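Local atomic coordinates of SusD homolog (Bacteroides thetaiotaomicron VPI-5482, PDB entry 3FDH), a protein that probably binds glycans at the outer membrane of its gut bacterium as a SusD/RagB-family lipoprotein, working as part of a nutrient-uptake system. Residues Asn42-Ser47 and Tyr60-Arg65; Ile49-Gly54 and Gly429-Thr434. All blocks are in the same frame, centred on the assembly; numbering follows the deposited sequence.

Interaction 1: Asn42-Ser47 and Tyr60-Arg65; sequences NTYASS and YYAEVR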
loop_
_atom_site.group_PDB
_atom_site.type_symbol
_atom_site.label_atom_id
_atom_site.label_comp_id
_atom_site.label_asym_id
_atom_site.label_seq_id
_atom_site.Cartn_x
_atom_site.Cartn_y
_atom_site.Cartn_z
ATOM N N ASN A 42 5.306 3.550 -2.824
ATOM C CA ASN A 42 5.057 2.111 -3.045
ATOM C C ASN A 42 6.270 1.451 -3.684
ATOM O O ASN A 42 6.636 0.311 -3.373
ATOM C CB ASN A 42 3.841 1.867 -3.943
ATOM C CG ASN A 42 3.526 0.377 -4.159
ATOM O OD1 ASN A 42 3.041 -0.299 -3.235
ATOM N ND2 ASN A 42 3.675 -0.115 -5.417
ATOM N N THR A 43 6.882 2.207 -4.585
ATOM C CA THR A 43 8.050 1.722 -5.308
ATOM C C THR A 43 9.192 1.368 -4.356
ATOM O O THR A 43 9.783 0.264 -4.413
ATOM C CB THR A 43 8.439 2.726 -6.418
ATOM O OG1 THR A 43 7.330 2.752 -7.371
ATOM C CG2 THR A 43 9.771 2.283 -7.110
ATOM N N TYR A 44 9.479 2.303 -3.466
ATOM C CA TYR A 44 10.560 2.127 -2.490
ATOM C C TYR A 44 10.179 1.114 -1.430
ATOM O O TYR A 44 10.987 0.271 -1.026
ATOM C CB TYR A 44 11.014 3.467 -1.914
ATOM C CG TYR A 44 11.840 4.287 -2.864
ATOM C CD1 TYR A 44 11.268 4.894 -3.998
ATOM C CD2 TYR A 44 13.189 4.499 -2.634
ATOM C CE1 TYR A 44 12.047 5.682 -4.872
ATOM C CE2 TYR A 44 13.986 5.268 -3.510
ATOM C CZ TYR A 44 13.409 5.869 -4.614
ATOM O OH TYR A 44 14.219 6.631 -5.440
ATOM N N ALA A 45 8.944 1.175 -0.957
ATOM C CA ALA A 45 8.461 0.168 -0.011
ATOM C C ALA A 45 8.696 -1.242 -0.522
ATOM O O ALA A 45 9.073 -2.165 0.215
ATOM C CB ALA A 45 6.963 0.401 0.293
ATOM N N SER A 46 8.469 -1.417 -1.811
ATOM C CA SER A 46 8.644 -2.723 -2.452
ATOM C C SER A 46 10.023 -3.285 -2.201
ATOM O O SER A 46 10.202 -4.472 -1.927
ATOM C CB SER A 46 8.409 -2.650 -3.965
ATOM O OG SER A 46 7.105 -2.260 -4.298
ATOM N N SER A 47 10.999 -2.388 -2.255
ATOM C CA SER A 47 12.379 -2.753 -1.994
ATOM C C SER A 47 12.591 -2.954 -0.482
ATOM O O SER A 47 13.132 -3.936 -0.029
ATOM C CB SER A 47 13.347 -1.652 -2.459
ATOM O OG SER A 47 14.639 -1.865 -1.948
ATOM N N TYR A 60 18.406 1.234 -6.997
ATOM C CA TYR A 60 19.580 0.376 -6.721
ATOM C C TYR A 60 20.230 0.878 -5.443
ATOM O O TYR A 60 20.546 0.086 -4.531
ATOM C CB TYR A 60 20.601 0.364 -7.864
ATOM C CG TYR A 60 21.935 -0.199 -7.416
ATOM C CD1 TYR A 60 22.139 -1.564 -7.327
ATOM C CD2 TYR A 60 22.956 0.636 -7.018
ATOM C CE1 TYR A 60 23.348 -2.089 -6.880
ATOM C CE2 TYR A 60 24.170 0.127 -6.573
ATOM C CZ TYR A 60 24.338 -1.236 -6.477
ATOM O OH TYR A 60 25.516 -1.747 -6.028
ATOM N N TYR A 61 20.346 2.196 -5.367
ATOM C CA TYR A 61 20.994 2.877 -4.204
ATOM C C TYR A 61 20.144 2.763 -2.933
ATOM O O TYR A 61 20.641 2.733 -1.794
ATOM C CB TYR A 61 21.449 4.308 -4.534
ATOM C CG TYR A 61 22.597 4.231 -5.549
ATOM C CD1 TYR A 61 23.830 3.714 -5.176
ATOM C CD2 TYR A 61 22.407 4.572 -6.869
ATOM C CE1 TYR A 61 24.874 3.568 -6.099
ATOM C CE2 TYR A 61 23.430 4.429 -7.806
ATOM C CZ TYR A 61 24.656 3.916 -7.420
ATOM O OH TYR A 61 25.660 3.794 -8.362
ATOM N N ALA A 62 18.855 2.636 -3.150
ATOM C CA ALA A 62 17.909 2.393 -2.043
ATOM C C ALA A 62 18.117 0.951 -1.568
ATOM O O ALA A 62 18.194 0.653 -0.380
ATOM C CB ALA A 62 16.437 2.626 -2.474
ATOM N N GLU A 63 18.231 0.042 -2.525
ATOM C CA GLU A 63 18.413 -1.358 -2.211
ATOM C C GLU A 63 19.663 -1.653 -1.369
ATOM O O GLU A 63 19.642 -2.468 -0.444
ATOM C CB GLU A 63 18.464 -2.154 -3.529
ATOM C CG GLU A 63 18.471 -3.703 -3.340
ATOM C CD GLU A 63 17.177 -4.258 -2.741
ATOM O OE1 GLU A 63 16.066 -3.799 -3.134
ATOM O OE2 GLU A 63 17.281 -5.211 -1.930
ATOM N N VAL A 64 20.757 -0.982 -1.701
ATOM C CA VAL A 64 22.043 -1.229 -1.048
ATOM C C VAL A 64 22.230 -0.267 0.086
ATOM O O VAL A 64 23.231 -0.219 0.748
ATOM C CB VAL A 64 23.230 -1.218 -2.030
ATOM C CG1 VAL A 64 23.084 -2.383 -3.034
ATOM C CG2 VAL A 64 23.443 0.197 -2.704
ATOM N N ARG A 65 21.210 0.536 0.268
ATOM C CA ARG A 65 21.156 1.541 1.344
ATOM C C ARG A 65 22.286 2.515 1.314
ATOM O O ARG A 65 22.891 2.797 2.358
ATOM C CB ARG A 65 21.134 0.870 2.709
ATOM C CG ARG A 65 20.052 -0.136 2.905
ATOM C CD ARG A 65 18.649 0.421 2.830
ATOM N NE ARG A 65 17.789 -0.627 3.328
ATOM C CZ ARG A 65 17.050 -1.443 2.594
ATOM N NH1 ARG A 65 16.903 -1.271 1.284
ATOM N NH2 ARG A 65 16.388 -2.397 3.202
HETATM O O HOH W 1 15.973 -4.020 0.291
#

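Interaction 2: Ile49-Gly54 and Gly429-Thr434; sequences IEYEVG and GEATET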
loop_
_atom_site.group_PDB
_atom_site.type_symbol
_atom_site.label_atom_id
_atom_site.label_comp_id
_atom_site.label_asym_id
_atom_site.label_seq_id
_atom_site.Cartn_x
_atom_site.Cartn_y
_atom_site.Cartn_z
ATOM N N ILE A 49 10.730 -3.874 2.025
ATOM C CA ILE A 49 10.149 -5.113 2.593
ATOM C C ILE A 49 10.228 -6.305 1.654
ATOM O O ILE A 49 9.549 -7.318 1.786
ATOM C CB ILE A 49 8.769 -4.923 3.272
ATOM C CG1 ILE A 49 7.789 -4.140 2.418
ATOM C CG2 ILE A 49 9.016 -4.146 4.584
ATOM C CD1 ILE A 49 7.396 -4.790 1.163
ATOM N N GLU A 50 11.087 -6.108 0.665
ATOM C CA GLU A 50 11.570 -7.190 -0.186
ATOM C C GLU A 50 10.588 -7.937 -1.051
ATOM O O GLU A 50 10.740 -9.135 -1.323
ATOM C CB GLU A 50 12.453 -8.139 0.638
ATOM C CG GLU A 50 13.679 -7.433 1.266
ATOM C CD GLU A 50 14.626 -8.346 2.005
ATOM O OE1 GLU A 50 14.470 -9.577 1.980
ATOM O OE2 GLU A 50 15.538 -7.806 2.660
ATOM N N TYR A 51 9.606 -7.191 -1.533
ATOM C CA TYR A 51 8.675 -7.713 -2.574
ATOM C C TYR A 51 9.380 -7.733 -3.944
ATOM O O TYR A 51 9.068 -8.524 -4.874
ATOM C CB TYR A 51 7.496 -6.785 -2.702
ATOM C CG TYR A 51 6.374 -7.003 -1.721
ATOM C CD1 TYR A 51 6.193 -8.248 -1.082
ATOM C CD2 TYR A 51 5.428 -5.994 -1.490
ATOM C CE1 TYR A 51 5.110 -8.462 -0.222
ATOM C CE2 TYR A 51 4.360 -6.194 -0.643
ATOM C CZ TYR A 51 4.169 -7.422 -0.037
ATOM O OH TYR A 51 3.089 -7.581 0.813
ATOM N N GLU A 52 10.318 -6.802 -4.039
ATOM C CA GLU A 52 11.161 -6.564 -5.210
ATOM C C GLU A 52 12.515 -6.128 -4.801
ATOM O O GLU A 52 12.716 -5.668 -3.667
ATOM C CB GLU A 52 10.552 -5.504 -6.164
ATOM C CG GLU A 52 9.102 -5.755 -6.620
ATOM C CD GLU A 52 8.853 -6.946 -7.512
ATOM O OE1 GLU A 52 9.813 -7.493 -8.103
ATOM O OE2 GLU A 52 7.652 -7.302 -7.675
ATOM N N VAL A 53 13.415 -6.207 -5.771
ATOM C CA VAL A 53 14.797 -5.758 -5.588
ATOM C C VAL A 53 15.084 -4.594 -6.502
ATOM O O VAL A 53 14.800 -4.612 -7.695
ATOM C CB VAL A 53 15.821 -6.905 -5.832
ATOM C CG1 VAL A 53 17.242 -6.439 -5.554
ATOM C CG2 VAL A 53 15.491 -8.110 -4.945
ATOM N N GLY A 54 15.593 -3.510 -5.928
ATOM C CA GLY A 54 16.003 -2.373 -6.742
ATOM C C GLY A 54 17.326 -2.735 -7.395
ATOM O O GLY A 54 18.305 -3.019 -6.707
ATOM N N GLY A 429 -0.327 -1.691 -5.633
ATOM C CA GLY A 429 0.082 -0.568 -4.786
ATOM C C GLY A 429 0.041 -0.888 -3.302
ATOM O O GLY A 429 -0.057 0.010 -2.483
ATOM N N GLU A 430 0.140 -2.167 -2.947
ATOM C CA GLU A 430 0.008 -2.600 -1.517
ATOM C C GLU A 430 1.282 -2.685 -0.678
ATOM O O GLU A 430 1.230 -2.957 0.538
ATOM C CB GLU A 430 -0.790 -3.910 -1.438
ATOM C CG GLU A 430 -2.224 -3.741 -1.900
ATOM C CD GLU A 430 -3.084 -4.971 -1.647
ATOM O OE1 GLU A 430 -2.795 -6.041 -2.236
ATOM O OE2 GLU A 430 -4.061 -4.856 -0.865
ATOM N N ALA A 431 2.426 -2.400 -1.306
ATOM C CA ALA A 431 3.713 -2.479 -0.601
ATOM C C ALA A 431 3.720 -1.390 0.421
ATOM O O ALA A 431 4.284 -1.498 1.518
ATOM C CB ALA A 431 4.901 -2.344 -1.553
ATOM N N THR A 432 3.061 -0.317 0.043
ATOM C CA THR A 432 2.990 0.857 0.920
ATOM C C THR A 432 2.446 0.403 2.283
ATOM O O THR A 432 3.029 0.604 3.354
ATOM C CB THR A 432 2.043 1.910 0.281
ATOM O OG1 THR A 432 2.679 2.481 -0.876
ATOM C CG2 THR A 432 1.695 3.019 1.237
ATOM N N GLU A 433 1.310 -0.250 2.232
ATOM C CA GLU A 433 0.653 -0.725 3.460
ATOM C C GLU A 433 1.437 -1.883 4.118
ATOM O O GLU A 433 1.493 -1.990 5.325
ATOM C CB GLU A 433 -0.811 -1.067 3.167
ATOM C CG GLU A 433 -1.634 -1.530 4.345
ATOM C CD GLU A 433 -1.800 -0.477 5.432
ATOM O OE1 GLU A 433 -1.483 0.691 5.214
ATOM O OE2 GLU A 433 -2.307 -0.841 6.510
ATOM N N THR A 434 2.059 -2.739 3.326
ATOM C CA THR A 434 2.835 -3.860 3.909
ATOM C C THR A 434 3.989 -3.378 4.737
ATOM O O THR A 434 4.327 -3.946 5.777
ATOM C CB THR A 434 3.333 -4.774 2.888
ATOM O OG1 THR A 434 2.188 -5.430 2.330
ATOM C CG2 THR A 434 4.278 -5.819 3.520
#

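Interaction 1: Asn42-Ser47 and Tyr60-Arg65
The Y44 ring meets A62 obliquely, CE2 lying 3.7 Å from the methyl CB, while F75 packs edge-to-face with the same ring, and Y44 OH hydrogen-bonds to E68. The guanidinium of R65 has S47 OG at its edge, near the plane but 4.0 Å from NH1. Helix 40-48 thus packs against the last turn of helix 57-63, two short helices joined by strand 52-54 in the SusD-like fold.

The polar half of the contact belongs to S47, E63 and R65. S47 holds OG anti to its backbone N (chi1 167°), and from there the hydroxyl donates to E63 OE1 over 2.7 Å, arriving well above the carboxylate plane. A water sits among the three residues, 2.9 Å from S47 O; it is also within hydrogen-bonding distance of E63 OE2 and accepts from R65 NH1. The amide of G54 goes to OE1 and that of G308 to OE2, so that S47, the two amides and the water together supply hydrogen bonds to both oxygens of the buried carboxylate.

R65 follows the helix with positive phi in a Schellman motif. Its chain curls back over the helix end, where NH1 donates to A62 O at 2.9 Å with an N-H...O angle of 166°. R65 N reaches the same carbonyl oxygen from the opposite face of its plane.

Interaction 2: Ile49-Gly54 and Gly429-Thr434
Apolar contacts come first: I49 and Y51 pack against the first turn of helix 431-443. The edge of the Y51 ring meets A431, with CD2 3.7 Å from the methyl CB. I49 reaches T434 by its ethyl arm, CD1 standing 4.0 Å from CG2. The arm's first carbon, CG1, lies between the backbone N and the carbonyl carbon (chi1 48°), and its terminal CD1 rests over one face of the Y51 ring, offset toward the rim. I49 thus covers part of that face while also touching the helix, and Y435 and F438 of that helix extend its apolar surroundings.

The polar part is a meeting of hydroxyls. Y51 and T434 reach toward each other tip to tip, and their oxygens OH and OG1 hydrogen-bond at 2.8 Å. Y421 O is the stronger partner of the Y51 hydroxyl, while T434 OG1 also lies 3.2 Å from E430 O, the carbonyl that accepts T434 N one turn on. A phenylalanine in place of Y51 would probably keep the ring packing on A431 but leave T434 OG1 and Y421 O without this hydroxyl partner.

Y51 comes directly after the end of helix 40-48, where E50, with positive phi, completes a Schellman motif. One buried phenol thus ties that helix end to helices 412-423 and 431-443, both far along the chain, its ring edge against the A431 methyl, one face under I49 and its oxygen among polar atoms.

Overall arrangement
Both contacts are buried, but interaction 2 lies nearer the middle of the chain, about 8 Å from its centre against about 15 Å for interaction 1, and their own centres are about 9 Å apart. The two adjoin at the end of helix 40-48: interaction 1 uses the helix, interaction 2 the residues after it. Interaction 1 is local, joining neighbours in sequence through a serine-carboxylate bond, an arginine and a water beside one aromatic-methyl contact; interaction 2 spans some 375 residues with methyl groups and paired hydroxyls, and no charged side chain carries it. They are coupled directly, since Y51 N probably bonds to S46 O, and N42 OD1 accepts the amides of A431 and T432.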